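Local coordinates for protein nucleocapsid (Crimean-congo hemorrhagic fever virus, PDB 4AKL) that probably binds single- and double-stranded RNA and takes part in packaging the viral genome, with a sequence-nonspecific DNA endonuclease activity as well, at residues Leu43-Phe48 against Leu67-Lys72; Phe124-Ala129 against Ala302-Val307; Ala146-Lys151 against Gln467-Val472. All blocks are in the same frame, centred on the assembly; numbering follows the deposited sequence. Where two conformers were deposited one is given.

Interaction 1 (Leu43-Phe48 against Leu67-Lys72)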
ATOM      1  N   LEU A  43      12.101   8.639 -23.279  1.00 45.05           N
ATOM      2  CA  LEU A  43      11.615   7.326 -23.625  1.00 43.44           C
ATOM      3  C   LEU A  43      10.948   7.297 -25.003  1.00 44.16           C
ATOM      4  O   LEU A  43      10.389   6.281 -25.392  1.00 43.55           O
ATOM      5  CB  LEU A  43      10.646   6.836 -22.534  1.00 41.41           C
ATOM      6  CG  LEU A  43      11.083   6.915 -21.050  1.00 40.51           C
ATOM      7  CD1 LEU A  43      10.014   6.318 -20.119  1.00 38.48           C
ATOM      8  CD2 LEU A  43      12.401   6.219 -20.808  1.00 39.90           C
ATOM      9  N   ASP A  44      11.026   8.405 -25.735  1.00 45.86           N
ATOM     10  CA  ASP A  44      10.379   8.585 -27.052  1.00 47.37           C
ATOM     11  C   ASP A  44      10.609   7.422 -27.957  1.00 47.34           C
ATOM     12  O   ASP A  44       9.660   6.849 -28.486  1.00 47.54           O
ATOM     13  CB  ASP A  44      10.905   9.856 -27.784  1.00 49.54           C
ATOM     14  CG  ASP A  44      10.273  11.165 -27.274  1.00 51.35           C
ATOM     15  OD1 ASP A  44       9.307  11.110 -26.506  1.00 51.60           O
ATOM     16  OD2 ASP A  44      10.745  12.271 -27.652  1.00 54.50           O
ATOM     17  N   ARG A  45      11.875   7.054 -28.128  1.00 47.33           N
ATOM     18  CA  ARG A  45      12.223   6.004 -29.063  1.00 47.65           C
ATOM     19  C   ARG A  45      11.498   4.687 -28.799  1.00 45.57           C
ATOM     20  O   ARG A  45      11.286   3.920 -29.723  1.00 45.57           O
ATOM     21  CB  ARG A  45      13.737   5.766 -29.089  1.00 48.47           C
ATOM     22  CG  ARG A  45      14.301   4.963 -27.883  1.00 47.52           C
ATOM     23  CD  ARG A  45      15.836   5.039 -27.956  1.00 50.00           C
ATOM     24  NE  ARG A  45      16.512   4.308 -26.892  1.00 48.98           N
ATOM     25  CZ  ARG A  45      16.770   4.776 -25.674  1.00 50.12           C
ATOM     26  NH1 ARG A  45      16.402   5.999 -25.294  1.00 51.35           N
ATOM     27  NH2 ARG A  45      17.389   3.998 -24.801  1.00 51.00           N
ATOM     28  N   PHE A  46      11.111   4.424 -27.557  1.00 43.31           N
ATOM     29  CA  PHE A  46      10.439   3.158 -27.253  1.00 41.88           C
ATOM     30  C   PHE A  46       9.008   3.094 -27.809  1.00 41.58           C
ATOM     31  O   PHE A  46       8.446   1.998 -27.937  1.00 40.58           O
ATOM     32  CB  PHE A  46      10.440   2.860 -25.764  1.00 40.50           C
ATOM     33  CG  PHE A  46      11.836   2.721 -25.163  1.00 41.60           C
ATOM     34  CD1 PHE A  46      12.564   1.543 -25.323  1.00 42.74           C
ATOM     35  CD2 PHE A  46      12.399   3.754 -24.431  1.00 42.10           C
ATOM     36  CE1 PHE A  46      13.855   1.414 -24.793  1.00 43.19           C
ATOM     37  CE2 PHE A  46      13.676   3.633 -23.887  1.00 43.21           C
ATOM     38  CZ  PHE A  46      14.412   2.453 -24.068  1.00 43.90           C
ATOM     39  N   VAL A  47       8.404   4.234 -28.147  1.00 42.07           N
ATOM     40  CA  VAL A  47       7.074   4.188 -28.751  1.00 42.32           C
ATOM     41  C   VAL A  47       7.174   3.617 -30.198  1.00 44.11           C
ATOM     42  O   VAL A  47       6.374   2.753 -30.589  1.00 43.49           O
ATOM     43  CB  VAL A  47       6.364   5.548 -28.747  1.00 43.57           C
ATOM     44  CG1 VAL A  47       5.078   5.485 -29.614  1.00 44.00           C
ATOM     45  CG2 VAL A  47       6.059   6.023 -27.272  1.00 41.04           C
ATOM     46  N   PHE A  48       8.165   4.097 -30.948  1.00 45.38           N
ATOM     47  CA  PHE A  48       8.347   3.716 -32.332  1.00 47.64           C
ATOM     48  C   PHE A  48       8.787   2.271 -32.429  1.00 46.74           C
ATOM     49  O   PHE A  48       8.328   1.572 -33.293  1.00 46.97           O
ATOM     50  CB  PHE A  48       9.364   4.628 -33.047  1.00 49.51           C
ATOM     51  CG  PHE A  48       9.030   6.059 -32.932  1.00 52.79           C
ATOM     52  CD1 PHE A  48       7.810   6.522 -33.386  1.00 54.80           C
ATOM     53  CD2 PHE A  48       9.921   6.959 -32.326  1.00 54.96           C
ATOM     54  CE1 PHE A  48       7.476   7.858 -33.267  1.00 57.58           C
ATOM     55  CE2 PHE A  48       9.599   8.298 -32.198  1.00 56.89           C
ATOM     56  CZ  PHE A  48       8.368   8.759 -32.670  1.00 58.11           C
ATOM     57  N   LEU A  67      11.263   0.920 -18.997  1.00 35.61           N
ATOM     58  CA  LEU A  67      11.054   1.021 -17.557  1.00 35.38           C
ATOM     59  C   LEU A  67      12.394   1.133 -16.796  1.00 35.56           C
ATOM     60  O   LEU A  67      12.560   1.954 -15.844  1.00 34.89           O
ATOM     61  CB  LEU A  67      10.248  -0.190 -17.138  1.00 34.60           C
ATOM     62  CG  LEU A  67       9.781  -0.330 -15.700  1.00 35.83           C
ATOM     63  CD1 LEU A  67       8.989   0.922 -15.249  1.00 36.79           C
ATOM     64  CD2 LEU A  67       8.956  -1.611 -15.599  1.00 36.57           C
ATOM     65  N   VAL A  68      13.365   0.317 -17.215  1.00 36.22           N
ATOM     66  CA  VAL A  68      14.710   0.447 -16.649  1.00 37.04           C
ATOM     67  C   VAL A  68      15.334   1.815 -16.968  1.00 38.17           C
ATOM     68  O   VAL A  68      15.963   2.437 -16.097  1.00 38.29           O
ATOM     69  CB  VAL A  68      15.599  -0.638 -17.093  1.00 37.39           C
ATOM     70  CG1 VAL A  68      17.053  -0.277 -16.767  1.00 37.95           C
ATOM     71  CG2 VAL A  68      15.120  -1.900 -16.419  1.00 36.88           C
ATOM     72  N   GLU A  69      15.143   2.264 -18.196  1.00 39.30           N
ATOM     73  CA  GLU A  69      15.662   3.558 -18.614  1.00 40.80           C
ATOM     74  C   GLU A  69      15.007   4.686 -17.818  1.00 40.34           C
ATOM     75  O   GLU A  69      15.679   5.589 -17.352  1.00 40.91           O
ATOM     76  CB  GLU A  69      15.439   3.758 -20.097  1.00 42.35           C
ATOM     77  CG  GLU A  69      15.904   5.150 -20.558  1.00 45.32           C
ATOM     78  CD  GLU A  69      16.746   5.127 -21.763  1.00 49.14           C
ATOM     79  OE1 GLU A  69      17.128   4.001 -22.203  1.00 52.97           O
ATOM     80  OE2 GLU A  69      17.042   6.236 -22.297  1.00 52.07           O
ATOM     81  N   ALA A  70      13.689   4.593 -17.656  1.00 38.71           N
ATOM     82  CA  ALA A  70      12.973   5.492 -16.812  1.00 38.04           C
ATOM     83  C   ALA A  70      13.518   5.574 -15.359  1.00 37.64           C
ATOM     84  O   ALA A  70      13.419   6.621 -14.734  1.00 38.47           O
ATOM     85  CB  ALA A  70      11.514   5.083 -16.779  1.00 36.92           C
ATOM     86  N   THR A  71      14.076   4.487 -14.835  1.00 36.31           N
ATOM     87  CA  THR A  71      14.365   4.399 -13.440  1.00 35.79           C
ATOM     88  C   THR A  71      15.827   4.203 -13.045  1.00 36.31           C
ATOM     89  O   THR A  71      16.152   4.298 -11.876  1.00 36.32           O
ATOM     90  CB  THR A  71      13.582   3.212 -12.830  1.00 34.32           C
ATOM     91  OG1 THR A  71      13.926   2.047 -13.520  1.00 35.06           O
ATOM     92  CG2 THR A  71      12.136   3.375 -13.006  1.00 33.83           C
ATOM     93  N   LYS A  72      16.679   3.907 -14.000  1.00 36.53           N
ATOM     94  CA  LYS A  72      18.011   3.524 -13.740  1.00 37.34           C
ATOM     95  C   LYS A  72      18.757   4.471 -12.749  1.00 37.95           C
ATOM     96  O   LYS A  72      19.442   3.999 -11.855  1.00 37.18           O
ATOM     97  CB  LYS A  72      18.799   3.501 -15.088  1.00 38.64           C
ATOM     98  CG  LYS A  72      19.877   2.516 -15.167  1.00 40.87           C
ATOM     99  CD  LYS A  72      20.620   2.656 -16.529  1.00 43.84           C
ATOM    100  CE  LYS A  72      21.795   1.656 -16.728  1.00 46.64           C
ATOM    101  NZ  LYS A  72      22.325   0.946 -15.517  1.00 45.62           N
TER
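The guanidinium of R45 and the ring of F46 meet as neighbours on one turn. F46 CZ sits 3.4 Å above the guanidinium plane of R45, displaced toward its rim, while CG of R45 lies over one face of the F46 ring. The edges of both groups are turned to a single partner, E69. Its OE2 lies in the guanidinium plane, and its OE1 is at the rim of the phenyl ring, 3.6 Å from F46 CZ. The carboxylate stands almost perpendicular to that ring (82°).

R45 and E69 meet tip to tip in a two-bond salt bridge, end-on, with one oxygen for each terminal nitrogen. R45 NH2 donates to E69 OE1 at 2.6 Å, and R45 NH1 to E69 OE2 at 3.1 Å. The grip is not coplanar: the two flat groups are turned 56° apart, so both oxygens are met from above the carboxylate plane. The arginine starts from the crowded position between backbone N and carbonyl carbon (chi1 77°) and then runs extended to NE, spanning the gap. Both charges would be expected to stabilise each other at this solvent-facing margin.

Beneath the ion pair the contact turns apolar. L43 and E69 lie side by side, pointing opposite ways, with L43 CD2 3.7 Å from E69 CG, and L43 CD1 meets A70 CB at 3.9 Å. F46 also packs on I62, S65 and A66, and with A70 it borders helix 425-440, through I436 and T429 respectively. The residues leading into helix 45-52 meet the last turn of helix 56-71, the two helices running antiparallel, as in a helical hairpin with a salt bridge at its open end.

Interaction 2 (Phe124-Ala129 against Ala302-Val307)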
ATOM      1  N   PHE A 124      -7.238  -5.086   7.068  1.00 37.70           N
ATOM      2  CA  PHE A 124      -7.063  -4.097   8.146  1.00 39.21           C
ATOM      3  C   PHE A 124      -5.909  -4.434   9.041  1.00 39.23           C
ATOM      4  O   PHE A 124      -5.127  -3.547   9.368  1.00 39.15           O
ATOM      5  CB  PHE A 124      -8.320  -3.944   8.989  1.00 42.78           C
ATOM      6  CG  PHE A 124      -9.434  -3.209   8.306  1.00 45.26           C
ATOM      7  CD1 PHE A 124      -9.206  -2.328   7.239  1.00 46.85           C
ATOM      8  CD2 PHE A 124     -10.722  -3.375   8.749  1.00 50.11           C
ATOM      9  CE1 PHE A 124     -10.276  -1.653   6.643  1.00 48.37           C
ATOM     10  CE2 PHE A 124     -11.773  -2.695   8.146  1.00 52.32           C
ATOM     11  CZ  PHE A 124     -11.534  -1.834   7.091  1.00 50.08           C
ATOM     12  N   ASN A 125      -5.776  -5.723   9.415  1.00 38.70           N
ATOM     13  CA  ASN A 125      -4.695  -6.176  10.252  1.00 38.56           C
ATOM     14  C   ASN A 125      -3.326  -5.899   9.614  1.00 36.65           C
ATOM     15  O   ASN A 125      -2.385  -5.495  10.306  1.00 36.41           O
ATOM     16  CB  ASN A 125      -4.875  -7.671  10.569  1.00 39.32           C
ATOM     17  CG  ASN A 125      -3.766  -8.239  11.475  1.00 40.32           C
ATOM     18  OD1 ASN A 125      -2.603  -8.368  11.067  1.00 42.35           O
ATOM     19  ND2 ASN A 125      -4.132  -8.597  12.698  1.00 44.19           N
ATOM     20  N   TYR A 126      -3.221  -6.101   8.290  1.00 34.57           N
ATOM     21  CA  TYR A 126      -1.967  -5.876   7.615  1.00 32.44           C
ATOM     22  C   TYR A 126      -1.613  -4.375   7.662  1.00 32.48           C
ATOM     23  O   TYR A 126      -0.490  -4.024   7.881  1.00 31.49           O
ATOM     24  CB  TYR A 126      -2.057  -6.368   6.136  1.00 31.41           C
ATOM     25  CG  TYR A 126      -1.008  -5.783   5.221  1.00 28.50           C
ATOM     26  CD1 TYR A 126      -1.214  -4.593   4.596  1.00 27.75           C
ATOM     27  CD2 TYR A 126       0.188  -6.425   5.002  1.00 28.46           C
ATOM     28  CE1 TYR A 126      -0.244  -4.040   3.730  1.00 27.00           C
ATOM     29  CE2 TYR A 126       1.192  -5.876   4.142  1.00 25.89           C
ATOM     30  CZ  TYR A 126       0.960  -4.678   3.515  1.00 26.73           C
ATOM     31  OH  TYR A 126       1.892  -4.086   2.632  1.00 22.21           O
ATOM     32  N   GLN A 127      -2.584  -3.498   7.431  1.00 33.05           N
ATOM     33  CA  GLN A 127      -2.304  -2.054   7.449  1.00 33.85           C
ATOM     34  C   GLN A 127      -1.854  -1.622   8.824  1.00 35.63           C
ATOM     35  O   GLN A 127      -0.869  -0.885   8.957  1.00 35.90           O
ATOM     36  CB  GLN A 127      -3.512  -1.228   6.982  1.00 34.38           C
ATOM     37  CG  GLN A 127      -3.949  -1.533   5.508  1.00 33.26           C
ATOM     38  CD  GLN A 127      -2.932  -1.135   4.424  1.00 32.99           C
ATOM     39  OE1 GLN A 127      -2.023  -0.309   4.639  1.00 31.74           O
ATOM     40  NE2 GLN A 127      -3.093  -1.731   3.237  1.00 31.40           N
ATOM     41  N   GLN A 128      -2.524  -2.115   9.857  1.00 37.36           N
ATOM     42  CA  GLN A 128      -2.147  -1.747  11.236  1.00 39.22           C
ATOM     43  C   GLN A 128      -0.786  -2.311  11.572  1.00 38.44           C
ATOM     44  O   GLN A 128       0.023  -1.643  12.267  1.00 39.37           O
ATOM     45  CB  GLN A 128      -3.218  -2.230  12.259  1.00 41.11           C
ATOM     46  CG  GLN A 128      -4.608  -1.600  12.041  1.00 44.91           C
ATOM     47  CD  GLN A 128      -4.559  -0.031  11.755  1.00 49.91           C
ATOM     48  OE1 GLN A 128      -4.968   0.463  10.664  1.00 52.21           O
ATOM     49  NE2 GLN A 128      -4.029   0.711  12.714  1.00 51.72           N
ATOM     50  N   ALA A 129      -0.524  -3.540  11.094  1.00 36.72           N
ATOM     51  CA  ALA A 129       0.768  -4.154  11.312  1.00 36.05           C
ATOM     52  C   ALA A 129       1.923  -3.343  10.673  1.00 34.44           C
ATOM     53  O   ALA A 129       2.987  -3.239  11.248  1.00 34.71           O
ATOM     54  CB  ALA A 129       0.783  -5.603  10.842  1.00 34.56           C
ATOM     55  N   ALA A 302      -6.195  -2.577   0.442  1.00 38.14           N
ATOM     56  CA  ALA A 302      -5.302  -3.396  -0.380  1.00 36.57           C
ATOM     57  C   ALA A 302      -4.023  -2.686  -0.818  1.00 35.01           C
ATOM     58  O   ALA A 302      -3.202  -3.317  -1.471  1.00 33.55           O
ATOM     59  CB  ALA A 302      -6.041  -3.935  -1.606  1.00 37.08           C
ATOM     60  N   GLN A 303      -3.847  -1.395  -0.497  1.00 34.90           N
ATOM     61  CA  GLN A 303      -2.642  -0.660  -0.930  0.60 34.23           C
ATOM     62  C   GLN A 303      -1.417  -1.250  -0.279  1.00 32.79           C
ATOM     63  O   GLN A 303      -1.358  -1.397   0.953  1.00 31.94           O
ATOM     64  CB  GLN A 303      -2.704   0.837  -0.573  0.60 35.41           C
ATOM     65  CG  GLN A 303      -3.403   1.710  -1.608  0.60 37.66           C
ATOM     66  CD  GLN A 303      -3.648   3.106  -1.106  0.60 41.21           C
ATOM     67  OE1 GLN A 303      -2.933   3.608  -0.210  0.60 44.36           O
ATOM     68  NE2 GLN A 303      -4.661   3.748  -1.659  0.60 42.38           N
ATOM     69  N   ILE A 304      -0.436  -1.575  -1.085  1.00 31.55           N
ATOM     70  CA  ILE A 304       0.750  -2.198  -0.572  1.00 30.73           C
ATOM     71  C   ILE A 304       1.587  -1.153   0.218  1.00 30.71           C
ATOM     72  O   ILE A 304       1.690  -0.022  -0.169  1.00 31.58           O
ATOM     73  CB  ILE A 304       1.481  -2.926  -1.711  1.00 29.85           C
ATOM     74  CG1 ILE A 304       2.720  -3.615  -1.163  1.00 30.09           C
ATOM     75  CG2 ILE A 304       1.829  -1.970  -2.883  1.00 30.28           C
ATOM     76  CD1 ILE A 304       3.283  -4.672  -2.180  1.00 29.88           C
ATOM     77  N   ASP A 305       2.114  -1.562   1.360  1.00 29.94           N
ATOM     78  CA  ASP A 305       3.154  -0.851   1.988  1.00 29.66           C
ATOM     79  C   ASP A 305       4.444  -1.496   1.513  1.00 28.40           C
ATOM     80  O   ASP A 305       4.798  -2.623   1.928  1.00 27.32           O
ATOM     81  CB  ASP A 305       3.034  -0.923   3.511  1.00 30.74           C
ATOM     82  CG  ASP A 305       4.108  -0.090   4.210  1.00 30.65           C
ATOM     83  OD1 ASP A 305       5.180   0.085   3.611  1.00 27.90           O
ATOM     84  OD2 ASP A 305       3.865   0.397   5.359  1.00 33.29           O
ATOM     85  N   THR A 306       5.147  -0.781   0.655  1.00 28.09           N
ATOM     86  CA  THR A 306       6.255  -1.317  -0.098  1.00 27.22           C
ATOM     87  C   THR A 306       7.370  -1.825   0.786  1.00 28.01           C
ATOM     88  O   THR A 306       7.856  -2.923   0.600  1.00 27.65           O
ATOM     89  CB  THR A 306       6.772  -0.269  -1.128  1.00 28.00           C
ATOM     90  OG1 THR A 306       5.735  -0.022  -2.069  1.00 26.40           O
ATOM     91  CG2 THR A 306       8.050  -0.721  -1.912  1.00 24.44           C
ATOM     92  N   VAL A 307       7.764  -1.045   1.761  1.00 28.73           N
ATOM     93  CA  VAL A 307       8.838  -1.467   2.577  1.00 29.14           C
ATOM     94  C   VAL A 307       8.411  -2.595   3.547  1.00 29.04           C
ATOM     95  O   VAL A 307       9.156  -3.554   3.741  1.00 28.93           O
ATOM     96  CB  VAL A 307       9.533  -0.263   3.277  1.00 30.40           C
ATOM     97  CG1 VAL A 307       8.668   0.324   4.364  1.00 30.83           C
ATOM     98  CG2 VAL A 307      10.906  -0.731   3.843  1.00 31.82           C
TER
HETATM   99  O   HOH W   1      -0.391   0.551   2.693  1.00 33.97           O
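Across the two segments two hydrogen bonds form, each pairing a side chain of helix 120-136 with the backbone of the segment 302-307. Y126 CG stands anti to the backbone N (chi1 161°), which carries the phenol outward until its OH accepts the N-H of D305 at 2.8 Å. That donor comes in at the ring edge, in the plane of the ring. Q127 bends at chi2 and brings NE2 to Q303 O at 2.9 Å, in a nearly straight bond (171° at the hydrogen) that lies in the amide plane and falls on a carbonyl lone pair. A water bridges the same two residues, donating to Q127 OE1 at 2.7 Å and to Q303 O at 2.8 Å. Q303 O is thereby gripped twice, and both ends of the amide are engaged, which fixes its rotation. The same side-chain atoms have partners beyond the segments: Y126 OH with S309 OG, Q127 NE2 with G301 O at the end of the preceding helix.

The bonded backbone leads straight into helix 306-316. D305 is the N-cap residue of that helix, its side chain accepting a backbone N in the first turn, so Y126 holds the N-H of the very residue that caps it. D305 OD1 is engaged just past the segment, while OD2 pairs with R134 in a salt bridge and with N468 in a hydrogen bond.

Farther out, the Y126 ring meets W106 edge-to-face, and F308 and H376 at steep angles.

Interaction 3 (Ala146-Lys151 against Gln467-Val472)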
ATOM      1  N   ALA A 146       7.900   8.642   6.172  1.00 40.44           N
ATOM      2  CA  ALA A 146       6.771   8.835   7.087  1.00 41.82           C
ATOM      3  C   ALA A 146       5.530   8.124   6.636  1.00 41.26           C
ATOM      4  O   ALA A 146       5.408   7.742   5.463  1.00 40.06           O
ATOM      5  CB  ALA A 146       6.444  10.393   7.272  1.00 43.17           C
ATOM      6  N   ALA A 147       4.612   7.936   7.594  1.00 42.83           N
ATOM      7  CA  ALA A 147       3.231   7.530   7.303  1.00 43.03           C
ATOM      8  C   ALA A 147       2.449   8.800   7.052  1.00 44.52           C
ATOM      9  O   ALA A 147       2.358   9.650   7.910  1.00 46.79           O
ATOM     10  CB  ALA A 147       2.639   6.745   8.461  1.00 43.40           C
ATOM     11  N   LEU A 148       1.901   8.931   5.863  1.00 44.76           N
ATOM     12  CA  LEU A 148       1.154  10.114   5.465  1.00 46.27           C
ATOM     13  C   LEU A 148      -0.216  10.085   6.064  1.00 47.98           C
ATOM     14  O   LEU A 148      -0.793   9.024   6.252  1.00 46.22           O
ATOM     15  CB  LEU A 148       1.043  10.202   3.939  1.00 45.24           C
ATOM     16  CG  LEU A 148       2.380  10.488   3.240  1.00 44.79           C
ATOM     17  CD1 LEU A 148       2.289  10.255   1.753  1.00 43.84           C
ATOM     18  CD2 LEU A 148       2.806  11.884   3.541  1.00 46.81           C
ATOM     19  N   SER A 149      -0.718  11.278   6.382  1.00 50.92           N
ATOM     20  CA  SER A 149      -2.018  11.428   7.023  1.00 53.60           C
ATOM     21  C   SER A 149      -2.761  12.705   6.630  1.00 56.11           C
ATOM     22  O   SER A 149      -3.733  13.049   7.271  1.00 57.38           O
ATOM     23  CB  SER A 149      -1.821  11.458   8.523  1.00 54.82           C
ATOM     24  OG  SER A 149      -1.455  12.792   8.936  1.00 57.74           O
ATOM     25  N   ASN A 150      -2.297  13.406   5.588  1.00 57.12           N
ATOM     26  CA  ASN A 150      -2.986  14.610   5.105  1.00 59.59           C
ATOM     27  C   ASN A 150      -4.066  14.095   4.121  1.00 59.12           C
ATOM     28  O   ASN A 150      -4.548  12.947   4.313  1.00 58.51           O
ATOM     29  CB  ASN A 150      -1.981  15.602   4.499  1.00 60.00           C
ATOM     30  CG  ASN A 150      -1.342  16.525   5.543  1.00 63.77           C
ATOM     31  OD1 ASN A 150      -1.331  16.246   6.783  1.00 65.43           O
ATOM     32  ND2 ASN A 150      -0.808  17.662   5.048  1.00 65.69           N
ATOM     33  N   LYS A 151      -4.447  14.905   3.115  1.00 59.64           N
ATOM     34  CA  LYS A 151      -5.461  14.547   2.121  0.50 59.24           C
ATOM     35  C   LYS A 151      -4.834  14.415   0.725  1.00 57.80           C
ATOM     36  O   LYS A 151      -3.698  14.883   0.491  1.00 57.72           O
ATOM     37  CB  LYS A 151      -6.565  15.614   2.095  0.50 61.36           C
ATOM     38  CG  LYS A 151      -7.339  15.756   3.416  0.50 63.37           C
ATOM     39  CD  LYS A 151      -8.419  16.845   3.351  0.50 66.10           C
ATOM     40  CE  LYS A 151      -9.172  16.940   4.680  0.50 68.45           C
ATOM     41  NZ  LYS A 151      -9.768  15.611   5.059  0.50 67.53           N
ATOM     42  N   GLN A 467       7.195   6.069   1.735  1.00 33.62           N
ATOM     43  CA  GLN A 467       6.031   6.588   2.426  1.00 34.85           C
ATOM     44  C   GLN A 467       4.903   5.599   2.432  1.00 34.03           C
ATOM     45  O   GLN A 467       4.710   4.899   1.480  1.00 34.38           O
ATOM     46  CB  GLN A 467       5.550   7.903   1.778  1.00 35.67           C
ATOM     47  CG  GLN A 467       6.360   9.072   2.201  1.00 37.92           C
ATOM     48  CD  GLN A 467       6.289  10.254   1.260  1.00 39.80           C
ATOM     49  OE1 GLN A 467       5.884  10.140   0.077  1.00 38.30           O
ATOM     50  NE2 GLN A 467       6.707  11.409   1.769  1.00 40.05           N
ATOM     51  N   ASN A 468       4.171   5.537   3.526  1.00 34.83           N
ATOM     52  CA  ASN A 468       2.945   4.738   3.649  1.00 34.57           C
ATOM     53  C   ASN A 468       1.839   5.733   3.518  1.00 35.43           C
ATOM     54  O   ASN A 468       1.861   6.798   4.198  1.00 36.96           O
ATOM     55  CB  ASN A 468       2.931   3.985   4.981  1.00 34.35           C
ATOM     56  CG  ASN A 468       1.535   3.398   5.362  1.00 35.97           C
ATOM     57  OD1 ASN A 468       0.507   4.109   5.409  1.00 36.07           O
ATOM     58  ND2 ASN A 468       1.521   2.114   5.670  1.00 34.01           N
ATOM     59  N   ALA A 469       0.856   5.435   2.670  1.00 35.23           N
ATOM     60  CA  ALA A 469      -0.229   6.408   2.414  1.00 36.87           C
ATOM     61  C   ALA A 469      -1.602   5.883   2.825  1.00 38.03           C
ATOM     62  O   ALA A 469      -2.636   6.426   2.368  1.00 38.94           O
ATOM     63  CB  ALA A 469      -0.224   6.847   0.924  1.00 36.03           C
ATOM     64  N   TYR A 470      -1.625   4.867   3.692  1.00 38.63           N
ATOM     65  CA  TYR A 470      -2.879   4.280   4.134  1.00 39.93           C
ATOM     66  C   TYR A 470      -3.836   5.318   4.743  1.00 42.58           C
ATOM     67  O   TYR A 470      -4.995   5.277   4.390  1.00 42.63           O
ATOM     68  CB  TYR A 470      -2.684   3.110   5.131  1.00 39.78           C
ATOM     69  CG  TYR A 470      -4.025   2.522   5.605  1.00 41.35           C
ATOM     70  CD1 TYR A 470      -4.919   2.010   4.686  1.00 41.86           C
ATOM     71  CD2 TYR A 470      -4.391   2.479   6.956  1.00 43.41           C
ATOM     72  CE1 TYR A 470      -6.121   1.484   5.062  1.00 44.27           C
ATOM     73  CE2 TYR A 470      -5.622   1.926   7.346  1.00 45.11           C
ATOM     74  CZ  TYR A 470      -6.474   1.435   6.375  1.00 45.24           C
ATOM     75  OH  TYR A 470      -7.694   0.884   6.657  1.00 49.06           O
ATOM     76  N   ASN A 471      -3.352   6.229   5.612  1.00 44.62           N
ATOM     77  CA  ASN A 471      -4.215   7.277   6.279  1.00 47.82           C
ATOM     78  C   ASN A 471      -4.415   8.593   5.530  1.00 48.73           C
ATOM     79  O   ASN A 471      -4.793   9.570   6.116  1.00 50.16           O
ATOM     80  CB  ASN A 471      -3.682   7.607   7.702  1.00 49.23           C
ATOM     81  CG  ASN A 471      -3.793   6.458   8.620  1.00 50.27           C
ATOM     82  OD1 ASN A 471      -4.859   5.846   8.721  1.00 52.61           O
ATOM     83  ND2 ASN A 471      -2.707   6.134   9.310  1.00 51.44           N
ATOM     84  N   VAL A 472      -4.125   8.607   4.238  1.00 48.36           N
ATOM     85  CA  VAL A 472      -4.419   9.738   3.360  1.00 49.48           C
ATOM     86  C   VAL A 472      -5.922   9.607   3.024  1.00 50.91           C
ATOM     87  O   VAL A 472      -6.403   8.508   2.692  1.00 49.73           O
ATOM     88  CB  VAL A 472      -3.480   9.766   2.096  1.00 48.33           C
ATOM     89  CG1 VAL A 472      -4.003  10.655   1.061  1.00 48.77           C
ATOM     90  CG2 VAL A 472      -2.105  10.219   2.485  1.00 47.86           C
TER
HETATM   91  O   HOH W   2      -0.562   6.421   6.388  1.00 44.48           O
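L148 gives up more surface to this contact than any other residue, V472 and Q467 following, and its side chain points into the segment 467-472. Its CB presses on V472 CG2 at 3.5 Å, tighter than usual carbon contact. At the far end of the same side chain, CD1 lies 4.3 Å from A469 CB, and the L148 side chain crosses that of Q467 obliquely, CD1 against its CB and amide. The methyls of V472 are divided: CG2 turns to L148, and CG1 to the backbone carbonyl carbon of K151. Q467 runs extended past L148, with its amide engaged elsewhere, OE1 by Q463 N and NE2 by A143 O.

The backbone sets this packing. N468 N donates to A146 O at 3.2 Å, and L148 N to N468 O at 2.7 Å, the latter approaching nearly along the C=O axis (175°). CA-H...O contacts extend the line, among them V472 CA to N150 O at 3.4 Å. N468 OD1 accepts the N-H of Y470, two residues on, at 2.8 Å, from above its carbonyl plane. A water accepts from N471 N and lies 2.6 Å from L148 O, joining the turn to the segment 146-151.

Two loops distant in sequence are thus paired in the manner of a parallel beta bridge, A147 facing N468, which ends at once in an Asx turn and the type I turn A469-V472.

Interaction 1 stands apart, its centre about 31 Å from that of interaction 2 and about 30 Å from that of interaction 3; it joins consecutive helices and closes before the others open. Interactions 2 and 3 lie near the centre of the molecule, about 6 and 10 Å from it, with their own centres about 12 Å apart, and their segments alternate in sequence. They touch directly, for besides the D305-N468 pair, Y470 packs on F124, Q127 and Q128. Helix 120-136, the loop 146-151, the start of helix 306-316 and the late loop 467-472 are therefore tied together, so distant parts of this mostly helical nucleocapsid protein meet in one place, whereas interaction 1 is local.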